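Local structure of allantoicase (Saccharomyces cerevisiae, 1O59) at residues A[38-43]-A[60-65]; A[246-251]-A[339-344]; A[283-288]-A[318-323]. The protein catalyses the hydrolysis of allantoate to (S)-ureidoglycolate and urea, a step that lets yeast draw on purines as a secondary nitrogen source. All coordinates share one frame; numbering follows the deposited sequence.

Contact 1: A[38-43]-A[60-65]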
loop_
_atom_site.group_PDB
_atom_site.type_symbol
_atom_site.label_atom_id
_atom_site.label_comp_id
_atom_site.label_asym_id
_atom_site.label_seq_id
_atom_site.Cartn_x
_atom_site.Cartn_y
_atom_site.Cartn_z
ATOM N N ILE A 38 6.511 0.720 1.895
ATOM C CA ILE A 38 7.485 -0.349 2.153
ATOM C C ILE A 38 6.947 -1.759 1.934
ATOM O O ILE A 38 7.706 -2.725 2.077
ATOM C CB ILE A 38 8.089 -0.266 3.569
ATOM C CG1 ILE A 38 7.019 -0.505 4.644
ATOM C CG2 ILE A 38 8.767 1.071 3.744
ATOM C CD1 ILE A 38 7.516 -0.386 6.063
ATOM N N GLY A 39 5.658 -1.877 1.607
ATOM C CA GLY A 39 5.061 -3.179 1.300
ATOM C C GLY A 39 5.781 -3.843 0.139
ATOM O O GLY A 39 6.095 -3.176 -0.842
ATOM N N SER A 40 6.030 -5.150 0.264
ATOM C CA SER A 40 6.636 -5.949 -0.802
ATOM C C SER A 40 5.828 -5.975 -2.097
ATOM O O SER A 40 6.380 -6.184 -3.181
ATOM C CB SER A 40 6.823 -7.375 -0.330
ATOM O OG SER A 40 5.579 -7.977 -0.092
ATOM N N LYS A 41 4.523 -5.777 -1.971
ATOM C CA LYS A 41 3.608 -5.816 -3.112
ATOM C C LYS A 41 3.714 -4.616 -4.041
ATOM O O LYS A 41 3.176 -4.688 -5.148
ATOM C CB LYS A 41 2.157 -5.978 -2.668
ATOM C CG LYS A 41 1.513 -4.748 -2.035
ATOM C CD LYS A 41 0.091 -5.127 -1.612
ATOM C CE LYS A 41 -0.744 -3.965 -1.180
ATOM N NZ LYS A 41 -2.091 -4.489 -0.768
ATOM N N LEU A 42 4.368 -3.528 -3.610
ATOM C CA LEU A 42 4.760 -2.495 -4.561
ATOM C C LEU A 42 6.275 -2.383 -4.678
ATOM O O LEU A 42 6.800 -1.441 -5.245
ATOM C CB LEU A 42 4.086 -1.134 -4.294
ATOM C CG LEU A 42 4.150 -0.458 -2.930
ATOM C CD1 LEU A 42 5.591 -0.024 -2.577
ATOM C CD2 LEU A 42 3.180 0.730 -2.863
ATOM N N GLY A 43 6.968 -3.382 -4.181
ATOM C CA GLY A 43 8.386 -3.524 -4.440
ATOM C C GLY A 43 9.288 -3.121 -3.292
ATOM O O GLY A 43 10.493 -2.951 -3.495
ATOM N N LEU A 60 8.072 -8.844 7.702
ATOM C CA LEU A 60 7.461 -7.570 8.138
ATOM C C LEU A 60 6.661 -6.872 7.077
ATOM O O LEU A 60 5.696 -6.188 7.414
ATOM C CB LEU A 60 8.532 -6.588 8.589
ATOM C CG LEU A 60 9.367 -6.964 9.797
ATOM C CD1 LEU A 60 10.545 -6.028 9.939
ATOM C CD2 LEU A 60 8.534 -6.916 11.049
ATOM N N ILE A 61 7.075 -7.007 5.811
ATOM C CA ILE A 61 6.458 -6.238 4.704
ATOM C C ILE A 61 5.564 -7.046 3.775
ATOM O O ILE A 61 5.081 -6.513 2.741
ATOM C CB ILE A 61 7.500 -5.492 3.855
ATOM C CG1 ILE A 61 8.549 -6.435 3.278
ATOM C CG2 ILE A 61 8.203 -4.417 4.673
ATOM C CD1 ILE A 61 9.456 -5.732 2.248
ATOM N N GLN A 62 5.314 -8.312 4.142
ATOM C CA GLN A 62 4.465 -9.171 3.313
ATOM C C GLN A 62 3.010 -8.669 3.314
ATOM O O GLN A 62 2.502 -8.175 4.308
ATOM C CB GLN A 62 4.559 -10.662 3.738
ATOM C CG GLN A 62 5.972 -11.235 3.595
ATOM C CD GLN A 62 6.549 -11.053 2.157
ATOM O OE1 GLN A 62 5.929 -11.507 1.167
ATOM N NE2 GLN A 62 7.697 -10.370 2.045
ATOM N N PRO A 63 2.338 -8.824 2.189
ATOM C CA PRO A 63 0.961 -8.348 2.034
ATOM C C PRO A 63 -0.095 -9.053 2.895
ATOM O O PRO A 63 -1.171 -8.490 3.156
ATOM C CB PRO A 63 0.672 -8.614 0.555
ATOM C CG PRO A 63 1.688 -9.572 0.110
ATOM C CD PRO A 63 2.857 -9.466 0.974
ATOM N N THR A 64 0.214 -10.272 3.308
ATOM C CA THR A 64 -0.717 -11.118 4.036
ATOM C C THR A 64 -0.854 -10.651 5.477
ATOM O O THR A 64 0.013 -9.959 6.017
ATOM C CB THR A 64 -0.175 -12.542 4.056
ATOM O OG1 THR A 64 1.214 -12.501 4.397
ATOM C CG2 THR A 64 -0.127 -13.147 2.674
ATOM N N ALA A 65 -1.945 -11.035 6.108
ATOM C CA ALA A 65 -2.066 -10.836 7.543
ATOM C C ALA A 65 -1.316 -11.985 8.159
ATOM O O ALA A 65 -1.267 -13.060 7.556
ATOM C CB ALA A 65 -3.535 -10.818 7.997
HETATM O O HOH W 1 2.987 -5.838 0.837
HETATM O O HOH W 2 -1.550 -5.701 2.434
#
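In Ile61 a chi1 of 57° sets CG1 between the backbone N and the carbonyl carbon, and Ser40, with chi1 of 65°, places OG in the same way. This brings Ile61 CG2 to 3.1 Å from Ile38 O; CG1 is followed by CD1, and Ile61 CD1 lies 3.5 Å from Ile38 O. Ile61 CG2 also meets Ile38 CG1 at 4.1 Å, the two side chains running at a slant to each other. An alanine here, without CG1, CG2 and CD1, would probably open a gap next to Ile38 CG1 and leave the Ile38 carbonyl covered by CB alone of this side chain.

The backbone supplies the direct link. Ser40 N donates to Ile61 O over 3.0 Å, almost straight at 173°, and a water that accepts from Lys41 N donates to the same carbonyl. Ser40 OG sits 3.3 Å from Pro63 CD, against the proline ring. Lys41 CD lies 4.1 Å from Pro63 CB, the two side chains sliding past each other in opposite directions. The extended lysine chain ends at Asp231 (a salt bridge) and Asn232, in the second allantoicase repeat.

Both segments are loops, one linking strands 35-36 and 45-49, the other following 45-49. Ile38 reaches from here to Ile98 of strand 94-99, Ile177 of strand 176-182, and Phe190 and Leu192 of strand 186-196, joining the two sheets of the N-terminal repeat.

Contact 2: A[246-251]-A[339-344]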
loop_
_atom_site.group_PDB
_atom_site.type_symbol
_atom_site.label_atom_id
_atom_site.label_comp_id
_atom_site.label_asym_id
_atom_site.label_seq_id
_atom_site.Cartn_x
_atom_site.Cartn_y
_atom_site.Cartn_z
ATOM N N TRP A 246 -8.336 -7.183 -6.670
ATOM C CA TRP A 246 -9.501 -6.696 -5.973
ATOM C C TRP A 246 -10.644 -7.599 -6.363
ATOM O O TRP A 246 -10.899 -7.825 -7.532
ATOM C CB TRP A 246 -9.799 -5.269 -6.396
ATOM C CG TRP A 246 -11.098 -4.744 -5.855
ATOM C CD1 TRP A 246 -11.538 -4.773 -4.557
ATOM C CD2 TRP A 246 -12.139 -4.140 -6.609
ATOM N NE1 TRP A 246 -12.784 -4.202 -4.464
ATOM C CE2 TRP A 246 -13.184 -3.821 -5.711
ATOM C CE3 TRP A 246 -12.305 -3.847 -7.964
ATOM C CZ2 TRP A 246 -14.341 -3.201 -6.115
ATOM C CZ3 TRP A 246 -13.454 -3.224 -8.365
ATOM C CH2 TRP A 246 -14.456 -2.897 -7.449
ATOM N N GLU A 247 -11.299 -8.162 -5.367
ATOM C CA GLU A 247 -12.382 -9.081 -5.611
ATOM C C GLU A 247 -13.492 -8.856 -4.611
ATOM O O GLU A 247 -13.250 -8.613 -3.414
ATOM C CB GLU A 247 -11.908 -10.515 -5.500
ATOM C CG GLU A 247 -12.916 -11.504 -6.054
ATOM C CD GLU A 247 -13.192 -12.674 -5.123
ATOM O OE1 GLU A 247 -13.754 -12.473 -4.000
ATOM O OE2 GLU A 247 -12.824 -13.796 -5.529
ATOM N N THR A 248 -14.712 -8.943 -5.120
ATOM C CA THR A 248 -15.895 -8.767 -4.313
ATOM C C THR A 248 -16.688 -10.053 -4.265
ATOM O O THR A 248 -16.462 -10.955 -5.041
ATOM C CB THR A 248 -16.731 -7.617 -4.870
ATOM O OG1 THR A 248 -17.165 -7.940 -6.200
ATOM C CG2 THR A 248 -15.868 -6.358 -5.015
ATOM N N LYS A 249 -17.606 -10.100 -3.314
ATOM C CA LYS A 249 -18.469 -11.232 -3.073
ATOM C C LYS A 249 -19.422 -11.482 -4.226
ATOM O O LYS A 249 -19.758 -10.563 -4.989
ATOM C CB LYS A 249 -19.311 -10.975 -1.816
ATOM C CG LYS A 249 -18.543 -11.144 -0.516
ATOM C CD LYS A 249 -19.018 -10.170 0.629
ATOM C CE LYS A 249 -17.781 -9.413 1.326
ATOM N NZ LYS A 249 -18.177 -8.391 2.403
ATOM N N ARG A 250 -19.866 -12.740 -4.328
ATOM C CA ARG A 250 -20.987 -13.085 -5.188
ATOM C C ARG A 250 -22.259 -12.406 -4.615
ATOM O O ARG A 250 -22.683 -12.706 -3.501
ATOM C CB ARG A 250 -21.125 -14.600 -5.271
ATOM C CG ARG A 250 -21.749 -15.107 -6.545
ATOM C CD ARG A 250 -21.984 -16.602 -6.522
ATOM N NE ARG A 250 -20.732 -17.349 -6.644
ATOM C CZ ARG A 250 -20.478 -18.304 -7.547
ATOM N NH1 ARG A 250 -21.385 -18.698 -8.441
ATOM N NH2 ARG A 250 -19.290 -18.896 -7.540
ATOM N N SER A 251 -22.803 -11.454 -5.385
ATOM C CA SER A 251 -24.031 -10.727 -5.077
ATOM C C SER A 251 -25.255 -11.297 -5.803
ATOM O O SER A 251 -25.124 -11.991 -6.798
ATOM C CB SER A 251 -23.881 -9.283 -5.513
ATOM O OG SER A 251 -24.114 -9.156 -6.911
ATOM N N LEU A 339 -14.212 2.806 -11.293
ATOM C CA LEU A 339 -14.313 1.553 -12.024
ATOM C C LEU A 339 -15.501 0.842 -11.423
ATOM O O LEU A 339 -15.606 0.746 -10.220
ATOM C CB LEU A 339 -13.030 0.716 -11.864
ATOM C CG LEU A 339 -13.145 -0.783 -12.214
ATOM C CD1 LEU A 339 -13.438 -1.012 -13.720
ATOM C CD2 LEU A 339 -11.861 -1.540 -11.770
ATOM N N THR A 340 -16.404 0.380 -12.271
ATOM C CA THR A 340 -17.630 -0.246 -11.840
ATOM C C THR A 340 -17.584 -1.617 -12.461
ATOM O O THR A 340 -17.290 -1.744 -13.665
ATOM C CB THR A 340 -18.865 0.538 -12.330
ATOM O OG1 THR A 340 -18.903 1.877 -11.768
ATOM C CG2 THR A 340 -20.167 -0.106 -11.842
ATOM N N ILE A 341 -17.789 -2.637 -11.628
ATOM C CA ILE A 341 -17.816 -4.034 -12.085
ATOM C C ILE A 341 -19.229 -4.557 -11.858
ATOM O O ILE A 341 -19.887 -4.184 -10.864
ATOM C CB ILE A 341 -16.735 -4.913 -11.392
ATOM C CG1 ILE A 341 -16.947 -5.056 -9.874
ATOM C CG2 ILE A 341 -15.335 -4.349 -11.660
ATOM C CD1 ILE A 341 -15.867 -5.889 -9.190
ATOM N N ILE A 342 -19.712 -5.355 -12.804
ATOM C CA ILE A 342 -21.118 -5.681 -12.854
ATOM C C ILE A 342 -21.267 -7.174 -13.016
ATOM O O ILE A 342 -20.665 -7.745 -13.912
ATOM C CB ILE A 342 -21.791 -4.954 -14.019
ATOM C CG1 ILE A 342 -21.762 -3.459 -13.790
ATOM C CG2 ILE A 342 -23.222 -5.368 -14.159
ATOM C CD1 ILE A 342 -21.651 -2.688 -15.069
ATOM N N PRO A 343 -22.082 -7.808 -12.171
ATOM C CA PRO A 343 -22.585 -7.255 -10.900
ATOM C C PRO A 343 -21.552 -7.252 -9.738
ATOM O O PRO A 343 -21.740 -6.594 -8.719
ATOM C CB PRO A 343 -23.735 -8.206 -10.570
ATOM C CG PRO A 343 -23.250 -9.542 -11.110
ATOM C CD PRO A 343 -22.419 -9.239 -12.333
ATOM N N ASP A 344 -20.464 -7.991 -9.931
ATOM C CA ASP A 344 -19.424 -8.226 -8.932
ATOM C C ASP A 344 -18.296 -8.989 -9.643
ATOM O O ASP A 344 -18.356 -9.236 -10.870
ATOM C CB ASP A 344 -19.974 -9.052 -7.752
ATOM C CG ASP A 344 -20.804 -10.273 -8.192
ATOM O OD1 ASP A 344 -20.245 -11.180 -8.835
ATOM O OD2 ASP A 344 -22.018 -10.439 -7.878
HETATM O O HOH W 3 -23.373 -12.590 -8.743
#
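Hydrogen bonding at this contact converges on one carboxylate oxygen, Asp344 OD2, which Ser251 grips twice. Asp344 OD2 accepts from Ser251 OG at 2.6 Å through its anti lone pair, the one directed away from OD1. The amide Ser251 N reaches Asp344 OD2 at 2.8 Å from above the carboxylate plane, 57° out of it. A water that also donates to Ser251 O gives OD2 a third donor, so main chain, side chain and solvent together fix the carboxylate. Asp344 CG stands between its own backbone N and carbonyl carbon (chi1 46°), which brings CG to the side of residues 249-251.

Close polar-to-carbon contacts come next. Asp344 CB rests 3.2 Å from Lys249 O, and Thr248 OG1 crosses to within 3.4 Å of Asp344 CB, while its hydrogen bonds go to Asp258 and Gly345 N.

The fold explains the apolar part. Residues 246-247 belong to one sheet and strand 336-342 is the middle strand of the five-stranded sheet facing it, as expected of the jelly-roll beta-sandwich of this repeat, and their inward side chains meet in the core between them.

Of these, Trp246 and Ile341 approach tip to tip: the indole atoms CZ3 and CH2 of Trp246 each lie 3.7 Å from Ile341 CD1. Leu339 CD2 extends the patch, 4.1 Å from Trp246 CZ3. Thr248 CG2 covers one indole face near the rim, and Trp246 NE1 is hydrogen-bonded to Asp224 O, holding the pyrrole part of the indole.

Contact 3: A[283-288]-A[318-323]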
loop_
_atom_site.group_PDB
_atom_site.type_symbol
_atom_site.label_atom_id
_atom_site.label_comp_id
_atom_site.label_asym_id
_atom_site.label_seq_id
_atom_site.Cartn_x
_atom_site.Cartn_y
_atom_site.Cartn_z
ATOM N N GLY A 283 -13.075 -17.799 -13.037
ATOM C CA GLY A 283 -14.447 -18.176 -12.837
ATOM C C GLY A 283 -15.238 -17.092 -12.143
ATOM O O GLY A 283 -16.356 -17.355 -11.743
ATOM N N ASN A 284 -14.655 -15.898 -11.990
ATOM C CA ASN A 284 -15.218 -14.814 -11.155
ATOM C C ASN A 284 -14.881 -13.397 -11.635
ATOM O O ASN A 284 -14.895 -12.458 -10.870
ATOM C CB ASN A 284 -14.780 -14.967 -9.684
ATOM C CG ASN A 284 -13.253 -15.143 -9.508
ATOM O OD1 ASN A 284 -12.502 -15.216 -10.470
ATOM N ND2 ASN A 284 -12.812 -15.224 -8.261
ATOM N N PHE A 285 -14.577 -13.263 -12.917
ATOM C CA PHE A 285 -14.289 -11.977 -13.552
ATOM C C PHE A 285 -15.611 -11.296 -13.701
ATOM O O PHE A 285 -16.624 -11.964 -13.698
ATOM C CB PHE A 285 -13.595 -12.184 -14.944
ATOM C CG PHE A 285 -14.336 -13.100 -15.877
ATOM C CD1 PHE A 285 -14.105 -14.487 -15.857
ATOM C CD2 PHE A 285 -15.226 -12.590 -16.802
ATOM C CE1 PHE A 285 -14.767 -15.334 -16.732
ATOM C CE2 PHE A 285 -15.900 -13.435 -17.696
ATOM C CZ PHE A 285 -15.684 -14.798 -17.655
ATOM N N PRO A 286 -15.658 -9.982 -13.800
ATOM C CA PRO A 286 -16.981 -9.337 -13.911
ATOM C C PRO A 286 -17.629 -9.686 -15.230
ATOM O O PRO A 286 -16.942 -10.079 -16.174
ATOM C CB PRO A 286 -16.676 -7.857 -13.823
ATOM C CG PRO A 286 -15.294 -7.798 -13.273
ATOM C CD PRO A 286 -14.567 -8.999 -13.778
ATOM N N GLN A 287 -18.945 -9.588 -15.284
ATOM C CA GLN A 287 -19.628 -9.824 -16.528
ATOM C C GLN A 287 -19.476 -8.614 -17.438
ATOM O O GLN A 287 -19.333 -8.774 -18.647
ATOM C CB GLN A 287 -21.095 -10.124 -16.260
ATOM C CG GLN A 287 -21.869 -10.410 -17.479
ATOM C CD GLN A 287 -23.252 -10.780 -17.164
ATOM O OE1 GLN A 287 -23.767 -10.434 -16.101
ATOM N NE2 GLN A 287 -23.871 -11.516 -18.064
ATOM N N PHE A 288 -19.512 -7.414 -16.843
ATOM C CA PHE A 288 -19.284 -6.162 -17.562
ATOM C C PHE A 288 -18.530 -5.222 -16.688
ATOM O O PHE A 288 -18.434 -5.443 -15.485
ATOM C CB PHE A 288 -20.587 -5.438 -17.885
ATOM C CG PHE A 288 -21.544 -6.212 -18.732
ATOM C CD1 PHE A 288 -21.364 -6.296 -20.110
ATOM C CD2 PHE A 288 -22.664 -6.806 -18.164
ATOM C CE1 PHE A 288 -22.265 -6.974 -20.905
ATOM C CE2 PHE A 288 -23.570 -7.500 -18.953
ATOM C CZ PHE A 288 -23.360 -7.580 -20.324
ATOM N N THR A 318 -16.641 -8.201 -20.353
ATOM C CA THR A 318 -15.317 -8.617 -19.880
ATOM C C THR A 318 -15.147 -10.139 -19.890
ATOM O O THR A 318 -16.127 -10.916 -19.876
ATOM C CB THR A 318 -14.977 -8.034 -18.455
ATOM O OG1 THR A 318 -16.112 -8.096 -17.571
ATOM C CG2 THR A 318 -14.647 -6.542 -18.544
ATOM N N GLY A 319 -13.871 -10.525 -19.960
ATOM C CA GLY A 319 -13.463 -11.905 -20.131
ATOM C C GLY A 319 -12.516 -12.271 -19.011
ATOM O O GLY A 319 -12.091 -11.405 -18.232
ATOM N N PRO A 320 -12.191 -13.558 -18.922
ATOM C CA PRO A 320 -11.312 -14.034 -17.888
ATOM C C PRO A 320 -9.898 -13.710 -18.236
ATOM O O PRO A 320 -9.486 -13.854 -19.405
ATOM C CB PRO A 320 -11.498 -15.560 -17.934
ATOM C CG PRO A 320 -11.902 -15.876 -19.297
ATOM C CD PRO A 320 -12.640 -14.655 -19.801
ATOM N N ASP A 321 -9.149 -13.280 -17.228
ATOM C CA ASP A 321 -7.712 -13.416 -17.275
ATOM C C ASP A 321 -7.054 -12.595 -18.361
ATOM O O ASP A 321 -6.053 -13.034 -18.934
ATOM C CB ASP A 321 -7.409 -14.880 -17.521
ATOM C CG ASP A 321 -5.992 -15.238 -17.225
ATOM O OD1 ASP A 321 -5.322 -14.510 -16.426
ATOM O OD2 ASP A 321 -5.462 -16.235 -17.780
ATOM N N LYS A 322 -7.605 -11.415 -18.666
ATOM C CA LYS A 322 -7.077 -10.647 -19.791
ATOM C C LYS A 322 -7.034 -9.150 -19.533
ATOM O O LYS A 322 -7.787 -8.613 -18.710
ATOM C CB LYS A 322 -7.845 -10.937 -21.086
ATOM C CG LYS A 322 -9.225 -10.342 -21.176
ATOM C CD LYS A 322 -9.850 -10.438 -22.596
ATOM C CE LYS A 322 -9.224 -9.406 -23.579
ATOM N NZ LYS A 322 -10.097 -8.999 -24.769
ATOM N N GLU A 323 -6.113 -8.512 -20.257
ATOM C CA GLU A 323 -6.027 -7.088 -20.332
ATOM C C GLU A 323 -6.991 -6.603 -21.401
ATOM O O GLU A 323 -6.811 -6.875 -22.600
ATOM C CB GLU A 323 -4.611 -6.664 -20.674
ATOM C CG GLU A 323 -3.544 -7.071 -19.668
ATOM C CD GLU A 323 -2.198 -6.420 -19.997
ATOM O OE1 GLU A 323 -2.011 -5.243 -19.605
ATOM O OE2 GLU A 323 -1.338 -7.066 -20.675
HETATM O O HOH W 4 -18.952 -11.193 -19.779
#
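Phe285 lays one face of its ring on the peptide joining Gly319 to Pro320, and its side chain runs alongside Pro320, both pointing the same way. Pro320 N stands 3.6 Å above the Phe285 ring, over its centre, whereas Gly319 C is shifted toward the rim. The proline contributes a CH-pi contact, with Pro320 CD 3.9 Å from the Phe285 centroid and 19° off the ring normal. Phe285 CE1 meets Pro320 CB at 3.5 Å, and Phe285 CE2 comes within 3.3 Å of Thr318 O.

The two backbones run in nearly opposite directions (168°), continuing the antiparallel course of strands 288-294 and 309-317 in the five-stranded sheet of the second repeat, consistent with a jelly-roll sandwich. Where strand 288-294 begins, Gln287 and Phe288 both face Ile342 of the adjacent strand 336-342, a classic beta bulge.

Thr318 makes the polar side of the contact, its side chain crossing Pro286 at a slant. With chi1 of 42°, OG1 lies between the backbone N and carbonyl carbon and donates to Pro286 O over 2.6 Å, from well above the carbonyl plane. Its amide, Thr318 N, donates to Gln287 O at 3.2 Å, so one residue holds two successive carbonyls. A water donates to both Gln287 O and Thr318 O, closing a bridge beside that bond. Further along the loop, Asp321 forms a salt bridge with Arg282, and Gly319 O accepts from the Thr278 hydroxyl.

In the fold
From the N terminus, contact 1 comes first, its segments 38-43 and 60-65 closing a short loop that holds strand 45-49, in the N-terminal repeat. It is complete before the other two begin, and its centre lies about 24 Å from that of contact 2. Contact 2 then spans a long excursion, from 246-251 to 339-344, joining the two sheets of the second repeat. Within that span falls contact 3, where 283-288 and 318-323 bring together the loops flanking strands 288-294 and 309-317. Contacts 2 and 3 touch: Ile342 O and Gln287 N, 2.9 Å apart, probably form a hydrogen bond linking strand 336-342 to its neighbour.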